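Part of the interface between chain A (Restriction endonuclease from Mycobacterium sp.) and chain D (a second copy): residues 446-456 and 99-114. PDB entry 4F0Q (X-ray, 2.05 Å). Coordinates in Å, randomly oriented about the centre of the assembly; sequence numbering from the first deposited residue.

Chain A, residues 446-456: THRRPEEVISL
Chain D 99-114: NPWHDEFDLDHGHVRY

Chain A enters as a loop and closes into a 3-10 segment at 451-455; chain D presents a hairpin, strands 104-106 and 111-114, paired by reciprocal N-to-O bonds of 2.8-2.9 Å between Glu104(D) and Arg113(D) and of 2.9 Å between Asp106(D) and His111(D). The register sets His447(A) CA 6.5 Å from His111(D) CA, Arg449(A) CA 8.4 Å from Asp106(D) CA, Glu452(A) CA 8.9 Å from Glu104(D) CA and Ser455(A) CA 6.2 Å from Pro100(D) CA.

His447(A) (phi/psi -107/31, chi1 t, chi2 70°) brings NE2 to 3.0 Å from His109(D) O, near the ring plane. Its own O lies over a face of the His111(D) ring (t, 68°), 3.4 Å from CG. Arg448(A) (-83/156; m, t, t) lays its guanidinium flat on that of Arg113(D) (t, p, t): centres 3.6 Å apart, planes at 22°. Arg448(A) NH2 to Arg113(D) NH1 is 3.5 Å, but two donors cannot bond; this is stacking of like charges.

The CA-to-CB bond of Arg449(A) (-67/149; m, t, t) points sideways, but its end comes nearer and forms the salt bridge, NH2 to Asp106(D) OD1 at 2.7 Å, its 171° angle and in-plane acceptor indicating a well-directed hydrogen bond. Glu452(A) (-57/-15; m, t) accepts from Arg449(A) N at OE2, 2.8 Å, while OE1 stays 3.9 Å from His111(D) NE2, which is buried without a partner.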

# COMPACT_ATOMS: atom_id res chain seq x y z
N THR A 446 -11.16 -9.22 18.35
CA THR A 446 -10.21 -10.31 18.53
C THR A 446 -8.89 -9.74 19.03
O THR A 446 -8.64 -8.54 18.89
CB THR A 446 -9.95 -11.09 17.23
OG1 THR A 446 -8.98 -10.40 16.43
CG2 THR A 446 -11.24 -11.27 16.43
N HIS A 447 -8.05 -10.59 19.61
CA HIS A 447 -6.76 -10.14 20.12
C HIS A 447 -5.63 -10.63 19.23
O HIS A 447 -4.52 -10.88 19.69
CB HIS A 447 -6.56 -10.63 21.56
CG HIS A 447 -5.54 -9.85 22.33
ND1 HIS A 447 -5.74 -8.55 22.73
CD2 HIS A 447 -4.30 -10.19 22.76
CE1 HIS A 447 -4.68 -8.12 23.38
NE2 HIS A 447 -3.78 -9.09 23.41
N ARG A 448 -5.92 -10.76 17.94
CA ARG A 448 -4.94 -11.26 16.98
C ARG A 448 -4.01 -10.15 16.52
O ARG A 448 -4.36 -8.97 16.56
CB ARG A 448 -5.64 -11.87 15.77
CG ARG A 448 -6.69 -12.91 16.11
CD ARG A 448 -7.28 -13.52 14.85
NE ARG A 448 -8.42 -14.39 15.12
CZ ARG A 448 -9.12 -15.01 14.19
NH1 ARG A 448 -8.80 -14.87 12.91
NH2 ARG A 448 -10.14 -15.79 14.53
N ARG A 449 -2.82 -10.53 16.07
CA ARG A 449 -1.88 -9.60 15.47
C ARG A 449 -2.45 -9.09 14.16
O ARG A 449 -3.17 -9.82 13.48
CB ARG A 449 -0.53 -10.28 15.22
CG ARG A 449 0.16 -10.80 16.47
CD ARG A 449 1.47 -11.49 16.10
NE ARG A 449 2.23 -11.92 17.27
CZ ARG A 449 3.40 -12.54 17.22
NH1 ARG A 449 3.95 -12.82 16.04
NH2 ARG A 449 4.02 -12.89 18.34
N PRO A 450 -2.13 -7.84 13.79
CA PRO A 450 -2.59 -7.27 12.52
C PRO A 450 -2.19 -8.13 11.32
O PRO A 450 -3.00 -8.33 10.41
CB PRO A 450 -1.86 -5.92 12.46
CG PRO A 450 -1.64 -5.56 13.89
CD PRO A 450 -1.38 -6.86 14.59
N GLU A 451 -0.97 -8.65 11.35
CA GLU A 451 -0.46 -9.51 10.28
C GLU A 451 -1.40 -10.68 9.99
O GLU A 451 -1.61 -11.05 8.83
CB GLU A 451 0.93 -10.05 10.65
CG GLU A 451 2.00 -8.98 10.83
CD GLU A 451 1.95 -8.29 12.19
OE1 GLU A 451 1.03 -8.60 12.98
OE2 GLU A 451 2.82 -7.44 12.47
N GLU A 452 -1.98 -11.24 11.04
CA GLU A 452 -2.89 -12.38 10.92
C GLU A 452 -4.09 -12.10 10.01
O GLU A 452 -4.77 -13.03 9.57
CB GLU A 452 -3.37 -12.83 12.31
CG GLU A 452 -2.25 -13.28 13.24
CD GLU A 452 -2.75 -13.70 14.61
OE1 GLU A 452 -3.71 -14.50 14.68
OE2 GLU A 452 -2.18 -13.24 15.62
N VAL A 453 -4.33 -10.82 9.71
CA VAL A 453 -5.42 -10.45 8.82
C VAL A 453 -5.20 -11.01 7.41
O VAL A 453 -6.12 -11.08 6.60
CB VAL A 453 -5.63 -8.92 8.75
CG1 VAL A 453 -4.69 -8.29 7.73
CG2 VAL A 453 -7.07 -8.58 8.41
N ILE A 454 -3.96 -11.40 7.12
CA ILE A 454 -3.65 -12.02 5.84
C ILE A 454 -4.34 -13.38 5.72
O ILE A 454 -4.70 -13.82 4.63
CB ILE A 454 -2.12 -12.17 5.64
CG1 ILE A 454 -1.45 -10.79 5.67
CG2 ILE A 454 -1.80 -12.87 4.33
CD1 ILE A 454 0.05 -10.84 5.51
N SER A 455 -4.54 -14.04 6.86
CA SER A 455 -5.15 -15.37 6.88
C SER A 455 -6.66 -15.34 6.69
O SER A 455 -7.31 -16.38 6.65
CB SER A 455 -4.79 -16.10 8.17
OG SER A 455 -3.39 -16.30 8.28
N LEU A 456 -7.23 -14.14 6.57
CA LEU A 456 -8.66 -14.00 6.33
C LEU A 456 -8.98 -14.14 4.84
O LEU A 456 -10.15 -14.14 4.45
CB LEU A 456 -9.17 -12.66 6.85
CG LEU A 456 -9.10 -12.43 8.36
CD1 LEU A 456 -9.80 -11.14 8.73
CD2 LEU A 456 -9.71 -13.61 9.11
N ASN D 99 2.65 -22.47 6.35
CA ASN D 99 1.26 -22.90 6.24
C ASN D 99 0.32 -21.96 6.99
O ASN D 99 0.57 -21.64 8.15
CB ASN D 99 1.09 -24.33 6.75
N PRO D 100 -0.76 -21.51 6.33
CA PRO D 100 -1.71 -20.58 6.94
C PRO D 100 -2.54 -21.22 8.05
O PRO D 100 -3.14 -20.51 8.86
CB PRO D 100 -2.62 -20.20 5.76
CG PRO D 100 -2.53 -21.35 4.83
CD PRO D 100 -1.12 -21.85 4.94
N TRP D 101 -2.57 -22.55 8.09
CA TRP D 101 -3.34 -23.27 9.09
C TRP D 101 -2.49 -23.67 10.29
O TRP D 101 -2.93 -24.43 11.15
CB TRP D 101 -3.98 -24.52 8.48
CG TRP D 101 -2.98 -25.47 7.90
CD1 TRP D 101 -2.27 -26.42 8.57
CD2 TRP D 101 -2.57 -25.55 6.53
NE1 TRP D 101 -1.44 -27.09 7.70
CE2 TRP D 101 -1.61 -26.58 6.44
CE3 TRP D 101 -2.92 -24.86 5.37
CZ2 TRP D 101 -0.99 -26.92 5.24
CZ3 TRP D 101 -2.31 -25.20 4.18
CH2 TRP D 101 -1.36 -26.23 4.12
N HIS D 102 -1.27 -23.15 10.35
CA HIS D 102 -0.36 -23.48 11.45
C HIS D 102 -0.76 -22.76 12.73
O HIS D 102 -1.28 -21.64 12.68
CB HIS D 102 1.09 -23.13 11.07
CG HIS D 102 1.40 -21.67 11.16
ND1 HIS D 102 0.91 -20.75 10.26
CD2 HIS D 102 2.17 -20.97 12.03
CE1 HIS D 102 1.35 -19.55 10.57
NE2 HIS D 102 2.12 -19.65 11.64
N ASP D 103 -0.53 -23.40 13.87
CA ASP D 103 -0.84 -22.79 15.16
C ASP D 103 0.01 -21.54 15.38
O ASP D 103 1.22 -21.56 15.20
CB ASP D 103 -0.60 -23.79 16.29
CG ASP D 103 -1.58 -24.96 16.26
OD1 ASP D 103 -2.72 -24.76 15.80
OD2 ASP D 103 -1.20 -26.07 16.68
N GLU D 104 -0.65 -20.45 15.76
CA GLU D 104 0.03 -19.18 15.95
C GLU D 104 0.11 -18.82 17.43
O GLU D 104 -0.90 -18.51 18.07
CB GLU D 104 -0.69 -18.07 15.18
CG GLU D 104 0.11 -16.79 15.01
CD GLU D 104 1.22 -16.93 13.99
OE1 GLU D 104 1.28 -17.96 13.29
OE2 GLU D 104 2.05 -15.99 13.88
N PHE D 105 1.32 -18.86 17.98
CA PHE D 105 1.54 -18.57 19.39
C PHE D 105 2.08 -17.16 19.64
O PHE D 105 3.16 -16.81 19.17
CB PHE D 105 2.49 -19.61 20.01
CG PHE D 105 1.84 -20.92 20.31
CD1 PHE D 105 1.65 -21.86 19.31
CD2 PHE D 105 1.41 -21.23 21.59
CE1 PHE D 105 1.05 -23.08 19.58
CE2 PHE D 105 0.82 -22.44 21.88
CZ PHE D 105 0.63 -23.37 20.87
N ASP D 106 1.31 -16.37 20.38
CA ASP D 106 1.73 -15.05 20.81
C ASP D 106 1.48 -14.92 22.31
O ASP D 106 0.53 -14.27 22.74
CB ASP D 106 0.97 -13.96 20.05
CG ASP D 106 1.47 -12.56 20.36
OD1 ASP D 106 2.68 -12.41 20.63
OD2 ASP D 106 0.66 -11.62 20.34
N LEU D 107 2.35 -15.56 23.09
CA LEU D 107 2.15 -15.67 24.53
C LEU D 107 2.43 -14.37 25.29
O LEU D 107 1.94 -14.18 26.40
CB LEU D 107 3.02 -16.80 25.09
CG LEU D 107 2.73 -18.19 24.51
CD1 LEU D 107 3.69 -19.23 25.07
CD2 LEU D 107 1.29 -18.59 24.77
N ASP D 108 3.21 -13.49 24.68
CA ASP D 108 3.51 -12.20 25.30
C ASP D 108 2.27 -11.33 25.41
O ASP D 108 2.13 -10.54 26.34
CB ASP D 108 4.61 -11.47 24.51
CG ASP D 108 5.97 -12.13 24.65
OD1 ASP D 108 6.21 -12.78 25.69
OD2 ASP D 108 6.79 -11.99 23.73
N HIS D 109 1.36 -11.48 24.45
CA HIS D 109 0.10 -10.76 24.48
C HIS D 109 -1.05 -11.69 24.86
O HIS D 109 -2.22 -11.35 24.69
CB HIS D 109 -0.19 -10.09 23.13
CG HIS D 109 0.78 -9.01 22.77
ND1 HIS D 109 1.85 -9.22 21.94
CD2 HIS D 109 0.84 -7.71 23.15
CE1 HIS D 109 2.53 -8.09 21.80
NE2 HIS D 109 1.93 -7.16 22.53
N GLY D 110 -0.70 -12.87 25.35
CA GLY D 110 -1.67 -13.83 25.84
C GLY D 110 -2.69 -14.27 24.81
O GLY D 110 -3.89 -14.34 25.11
N HIS D 111 -2.24 -14.56 23.59
CA HIS D 111 -3.14 -14.99 22.53
C HIS D 111 -2.57 -16.16 21.74
O HIS D 111 -1.40 -16.14 21.35
CB HIS D 111 -3.46 -13.83 21.58
CG HIS D 111 -4.24 -14.25 20.37
ND1 HIS D 111 -5.54 -14.68 20.44
CD2 HIS D 111 -3.89 -14.30 19.07
CE1 HIS D 111 -5.96 -14.99 19.22
NE2 HIS D 111 -4.98 -14.76 18.37
N VAL D 112 -3.40 -17.17 21.51
CA VAL D 112 -2.98 -18.32 20.71
C VAL D 112 -4.05 -18.67 19.68
O VAL D 112 -5.23 -18.79 20.01
CB VAL D 112 -2.72 -19.56 21.58
CG1 VAL D 112 -2.33 -20.75 20.72
CG2 VAL D 112 -1.65 -19.28 22.61
N ARG D 113 -3.63 -18.84 18.43
CA ARG D 113 -4.54 -19.29 17.38
C ARG D 113 -4.34 -20.77 17.14
O ARG D 113 -3.34 -21.17 16.55
CB ARG D 113 -4.27 -18.54 16.09
CG ARG D 113 -5.25 -18.87 14.99
CD ARG D 113 -6.52 -18.04 15.11
NE ARG D 113 -7.29 -18.06 13.87
CZ ARG D 113 -8.51 -18.57 13.74
NH1 ARG D 113 -9.12 -19.10 14.79
NH2 ARG D 113 -9.12 -18.54 12.56
N TYR D 114 -5.29 -21.59 17.58
CA TYR D 114 -5.14 -23.04 17.48
C TYR D 114 -6.02 -23.62 16.37
O TYR D 114 -7.02 -23.02 15.98
CB TYR D 114 -5.46 -23.69 18.82
CG TYR D 114 -5.22 -25.19 18.86
CD1 TYR D 114 -3.94 -25.71 18.75
CD2 TYR D 114 -6.29 -26.07 19.00
CE1 TYR D 114 -3.73 -27.08 18.78
CE2 TYR D 114 -6.08 -27.44 19.03
CZ TYR D 114 -4.80 -27.94 18.92
OH TYR D 114 -4.58 -29.30 18.95